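Local coordinates for protein HTH-type transcriptional regulator ascG (Escherichia coli, PDB 3BRQ) that represses transcription of the cryptic asc operon of Escherichia coli as a DNA-binding regulator of the LacI family, at residues I34-S37 with E38-F41; D94-I97 with D98-Q102. All coordinates share one frame; numbering follows the deposited sequence.

Interaction 1: I34-S37 with E38-F41; sequences IYFS and ELLF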
loop_
_atom_site.group_PDB
_atom_site.type_symbol
_atom_site.label_atom_id
_atom_site.label_comp_id
_atom_site.label_asym_id
_atom_site.label_seq_id
_atom_site.Cartn_x
_atom_site.Cartn_y
_atom_site.Cartn_z
ATOM N N ILE B 34 2.050 -10.253 3.649
ATOM C CA ILE B 34 2.497 -10.324 2.267
ATOM C C ILE B 34 1.925 -9.053 1.600
ATOM O O ILE B 34 0.705 -8.916 1.445
ATOM C CB ILE B 34 1.958 -11.606 1.522
ATOM C CG1 ILE B 34 2.172 -12.910 2.329
ATOM C CG2 ILE B 34 2.482 -11.660 0.049
ATOM C CD1 ILE B 34 3.592 -13.176 2.799
ATOM N N TYR B 35 2.776 -8.111 1.228
ATOM C CA TYR B 35 2.249 -6.813 0.715
ATOM C C TYR B 35 1.117 -7.039 -0.298
ATOM O O TYR B 35 1.262 -7.783 -1.262
ATOM C CB TYR B 35 3.377 -5.951 0.132
ATOM C CG TYR B 35 2.962 -4.568 -0.393
ATOM C CD1 TYR B 35 1.848 -3.895 0.100
ATOM C CD2 TYR B 35 3.736 -3.920 -1.357
ATOM C CE1 TYR B 35 1.486 -2.606 -0.382
ATOM C CE2 TYR B 35 3.394 -2.653 -1.838
ATOM C CZ TYR B 35 2.278 -2.002 -1.349
ATOM O OH TYR B 35 1.969 -0.749 -1.847
ATOM N N PHE B 36 -0.038 -6.446 -0.038
ATOM C CA PHE B 36 -1.238 -6.799 -0.785
ATOM C C PHE B 36 -1.227 -6.219 -2.229
ATOM O O PHE B 36 -1.570 -6.910 -3.189
ATOM C CB PHE B 36 -2.442 -6.418 0.092
ATOM C CG PHE B 36 -3.808 -6.698 -0.493
ATOM C CD1 PHE B 36 -3.994 -7.456 -1.649
ATOM C CD2 PHE B 36 -4.937 -6.232 0.185
ATOM C CE1 PHE B 36 -5.263 -7.669 -2.165
ATOM C CE2 PHE B 36 -6.237 -6.459 -0.316
ATOM C CZ PHE B 36 -6.392 -7.184 -1.496
ATOM N N SER B 37 -0.812 -4.986 -2.423
ATOM C CA SER B 37 -0.902 -4.489 -3.803
ATOM C C SER B 37 0.161 -5.200 -4.666
ATOM O O SER B 37 -0.111 -5.533 -5.828
ATOM C CB SER B 37 -0.767 -2.985 -3.856
ATOM O OG SER B 37 0.543 -2.669 -3.506
ATOM N N GLU B 38 1.320 -5.487 -4.063
ATOM C CA GLU B 38 2.352 -6.306 -4.698
ATOM C C GLU B 38 1.850 -7.705 -5.023
ATOM O O GLU B 38 2.017 -8.168 -6.156
ATOM C CB GLU B 38 3.592 -6.416 -3.827
ATOM C CG GLU B 38 4.898 -6.363 -4.632
ATOM C CD GLU B 38 6.087 -6.980 -3.880
ATOM O OE1 GLU B 38 6.109 -6.914 -2.617
ATOM O OE2 GLU B 38 6.998 -7.543 -4.544
ATOM N N LEU B 39 1.203 -8.370 -4.057
ATOM C CA LEU B 39 0.734 -9.713 -4.314
ATOM C C LEU B 39 -0.338 -9.698 -5.402
ATOM O O LEU B 39 -0.357 -10.565 -6.261
ATOM C CB LEU B 39 0.269 -10.439 -3.014
ATOM C CG LEU B 39 -1.140 -10.445 -2.430
ATOM C CD1 LEU B 39 -2.077 -11.389 -3.151
ATOM C CD2 LEU B 39 -1.071 -10.928 -0.951
ATOM N N LEU B 40 -1.206 -8.686 -5.384
ATOM C CA LEU B 40 -2.314 -8.627 -6.337
ATOM C C LEU B 40 -1.773 -8.355 -7.734
ATOM O O LEU B 40 -2.248 -8.897 -8.724
ATOM C CB LEU B 40 -3.324 -7.546 -5.938
ATOM C CG LEU B 40 -4.640 -7.429 -6.719
ATOM C CD1 LEU B 40 -5.441 -8.747 -6.730
ATOM C CD2 LEU B 40 -5.505 -6.322 -6.175
ATOM N N PHE B 41 -0.763 -7.512 -7.784
ATOM C CA PHE B 41 -0.141 -7.138 -9.051
ATOM C C PHE B 41 0.443 -8.361 -9.729
ATOM O O PHE B 41 0.228 -8.577 -10.921
ATOM C CB PHE B 41 0.955 -6.097 -8.844
ATOM C CG PHE B 41 1.694 -5.762 -10.124
ATOM C CD1 PHE B 41 1.015 -5.188 -11.191
ATOM C CD2 PHE B 41 3.040 -6.092 -10.272
ATOM C CE1 PHE B 41 1.669 -4.894 -12.415
ATOM C CE2 PHE B 41 3.711 -5.826 -11.485
ATOM C CZ PHE B 41 3.010 -5.202 -12.567
#
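Leu-39 reaches back over the helix start and lays its CD2 methyl against CG2 of Ile-34, 3.8 Å away, the two side chains crossing at about a right angle. This is the compact, buried side of the N-terminal turn of helix 36-49, in the beta-alpha-beta unit with strands 21-27 and 53-60. The CG2 branch of Ile-34 stands anti to the backbone N, which carries this methyl toward the helix. Leu-39 continues inward to Met-82 and Tyr-84 of strand 80-84 and to Ile-259 of helix 255-270. Next to it the Phe-36 ring, its CG anti to the backbone N (chi1 180°), meets CG of Leu-39 and CD2 of Leu-40 obliquely, its CE1 lying 4.2 Å from Leu-40 CD2. Phe-36 and Leu-40 pack on Leu-40 and Phe-36, respectively, of the second subunit, so the turn contributes to the dimer contact.

The more open side belongs to Tyr-35, the N-cap residue, and to Glu-38. The Tyr-35 ring leans over the first turn, with Glu-38 N 3.9 Å above one face and offset toward the rim. CB of Glu-38 approaches ring atom CD2 of Tyr-35 to 3.5 Å. The Glu-38 chain runs extended, its carboxylate turned 53° from the ring plane, and OE2 makes a weak hydrogen bond to Thr-256.

Three backbone bonds tie the turn together: Leu-39 N to Tyr-35 O (2.9 Å), Leu-40 N to Phe-36 O (2.8 Å) and Phe-41 N to Ser-37 O (2.9 Å). The chemistry is divided: apolar groups join the helix start to the sheet and the second subunit, whereas the carboxylate of Glu-38, near the N-terminal end, would probably be stabilised by the helix dipole.

Interaction 2: D94-I97 with D98-Q102; sequences DDII and DAHSQ
Ile-96 and His-100 lie side by side and point the same way, CG2 of Ile-96 resting 3.9 Å from CD2 of His-100. That CG2 is the branch anti to the backbone N, whereas CG of His-100 lies beside its own backbone N and anti to its carbonyl carbon (chi1 -62°); this turns the imidazole back toward the last turn of helix 90-98, with Ile-96 C in the ring plane, at its edge. The ring also meets Gln-71 and Leu-74 of helix 63-75, the helix that Ile-96 touches through Ile-70.

Asp-98 shares the first torsion of His-100, which brings its carboxylate back along the helix, CG 3.2 Å from Asp-94 O. The bond holding that oxygen comes from the backbone, Asp-98 N to Asp-94 O at 3.1 Å. The Asp-98 carboxylate instead finds Lys-113 in a salt bridge and the side-chain amide of Asn-114, both through OD1; Lys-113 probably offsets part of the negative charge gathered by the three aspartates. OD1 of Asp-94 accepts from Asn-114 N and OD2 from Lys-113 N, in the loop that also supplies the partners of Asp-98. Ile-97 packs beside them, on Leu-111, Asn-114 and His-117 of the same loop and on Ile-104 of strand 104-107.

Where the helix runs out, the bonding pattern shortens. Ala-99 N still reaches Asp-95 O at 3.0 Å, but His-100 N makes a weak bond to Ile-97 O, 3.4 Å long. A water lies 2.6 Å from Ile-97 O and 2.8 Å from Gln-102 O and bridges them. The arrangement is a helix C-terminus leading through a short loop into strand 104-107, one of the helix-to-strand connections of the parallel alpha/beta fold found in the periplasmic-binding-protein-like core of LacI-family repressors.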
loop_
_atom_site.group_PDB
_atom_site.type_symbol
_atom_site.label_atom_id
_atom_site.label_comp_id
_atom_site.label_asym_id
_atom_site.label_seq_id
_atom_site.Cartn_x
_atom_site.Cartn_y
_atom_site.Cartn_z
ATOM N N ASP B 94 -7.851 -26.859 6.179
ATOM C CA ASP B 94 -7.773 -28.232 5.701
ATOM C C ASP B 94 -9.196 -28.767 5.388
ATOM O O ASP B 94 -9.417 -29.474 4.400
ATOM C CB ASP B 94 -7.056 -29.149 6.731
ATOM C CG ASP B 94 -5.522 -29.118 6.602
ATOM O OD1 ASP B 94 -5.006 -29.185 5.462
ATOM O OD2 ASP B 94 -4.827 -29.052 7.659
ATOM N N ASP B 95 -10.166 -28.407 6.222
ATOM C CA ASP B 95 -11.528 -28.909 6.022
ATOM C C ASP B 95 -12.109 -28.323 4.754
ATOM O O ASP B 95 -12.761 -29.023 3.972
ATOM C CB ASP B 95 -12.409 -28.561 7.214
ATOM C CG ASP B 95 -12.153 -29.466 8.432
ATOM O OD1 ASP B 95 -11.505 -30.511 8.299
ATOM O OD2 ASP B 95 -12.632 -29.105 9.529
ATOM N N ILE B 96 -11.835 -27.044 4.510
ATOM C CA ILE B 96 -12.308 -26.435 3.275
ATOM C C ILE B 96 -11.778 -27.204 2.080
ATOM O O ILE B 96 -12.558 -27.586 1.203
ATOM C CB ILE B 96 -12.029 -24.909 3.235
ATOM C CG1 ILE B 96 -13.016 -24.186 4.152
ATOM C CG2 ILE B 96 -12.232 -24.301 1.825
ATOM C CD1 ILE B 96 -12.440 -23.009 4.848
ATOM N N ILE B 97 -10.472 -27.470 2.061
ATOM C CA ILE B 97 -9.812 -28.062 0.901
ATOM C C ILE B 97 -10.378 -29.435 0.595
ATOM O O ILE B 97 -10.631 -29.780 -0.584
ATOM C CB ILE B 97 -8.276 -28.114 1.069
ATOM C CG1 ILE B 97 -7.695 -26.685 0.982
ATOM C CG2 ILE B 97 -7.664 -28.984 -0.025
ATOM C CD1 ILE B 97 -6.261 -26.550 1.463
ATOM N N ASP B 98 -10.608 -30.189 1.668
ATOM C CA ASP B 98 -11.152 -31.546 1.579
ATOM C C ASP B 98 -12.621 -31.548 1.080
ATOM O O ASP B 98 -13.026 -32.439 0.316
ATOM C CB ASP B 98 -11.110 -32.194 2.970
ATOM C CG ASP B 98 -9.708 -32.541 3.426
ATOM O OD1 ASP B 98 -8.762 -32.523 2.597
ATOM O OD2 ASP B 98 -9.550 -32.868 4.633
ATOM N N ALA B 99 -13.405 -30.555 1.526
ATOM C CA ALA B 99 -14.821 -30.435 1.139
ATOM C C ALA B 99 -15.061 -29.973 -0.302
ATOM O O ALA B 99 -16.214 -29.806 -0.714
ATOM C CB ALA B 99 -15.557 -29.490 2.107
ATOM N N HIS B 100 -14.011 -29.776 -1.081
ATOM C CA HIS B 100 -14.206 -29.225 -2.418
ATOM C C HIS B 100 -13.337 -29.877 -3.438
ATOM O O HIS B 100 -12.206 -30.250 -3.154
ATOM C CB HIS B 100 -13.929 -27.727 -2.476
ATOM C CG HIS B 100 -14.841 -26.905 -1.619
ATOM N ND1 HIS B 100 -16.093 -26.511 -2.035
ATOM C CD2 HIS B 100 -14.669 -26.386 -0.378
ATOM C CE1 HIS B 100 -16.648 -25.765 -1.093
ATOM N NE2 HIS B 100 -15.818 -25.700 -0.063
ATOM N N SER B 101 -13.849 -29.928 -4.662
ATOM C CA SER B 101 -13.147 -30.575 -5.740
ATOM C C SER B 101 -12.169 -29.629 -6.457
ATOM O O SER B 101 -11.127 -30.062 -6.984
ATOM C CB SER B 101 -14.174 -31.129 -6.708
ATOM O OG SER B 101 -13.596 -32.190 -7.405
ATOM N N GLN B 102 -12.520 -28.348 -6.500
ATOM C CA GLN B 102 -11.716 -27.339 -7.214
ATOM C C GLN B 102 -10.366 -27.172 -6.497
ATOM O O GLN B 102 -10.287 -27.314 -5.277
ATOM C CB GLN B 102 -12.447 -25.979 -7.266
ATOM C CG GLN B 102 -13.793 -25.944 -7.958
ATOM C CD GLN B 102 -14.952 -26.298 -7.021
ATOM O OE1 GLN B 102 -14.793 -27.095 -6.083
ATOM N NE2 GLN B 102 -16.127 -25.714 -7.279
HETATM O O HOH W 1 -10.072 -28.165 -2.578
#

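How the interactions relate
Interaction 1 comes first along the chain and interaction 2 follows; their centres are 25 Å apart and their nearest atoms about 16 Å, without touching. Both belong to the lobe built on the five-stranded parallel sheet 53-60, 21-27, 80-84, 104-107, 118-119. Residues 34-41 open helix 36-49, which links strands 21-27 and 53-60 in a beta-alpha-beta unit, whereas residues 94-102 close helix 90-98 and lead into strand 104-107. One contact therefore concerns a helix beginning and the other a helix ending. Interaction 1 also meets helix 255-270 and sits where the lobe meets the second subunit; interaction 2, with no other chain of the assembly touching it, is internal packing of one lobe.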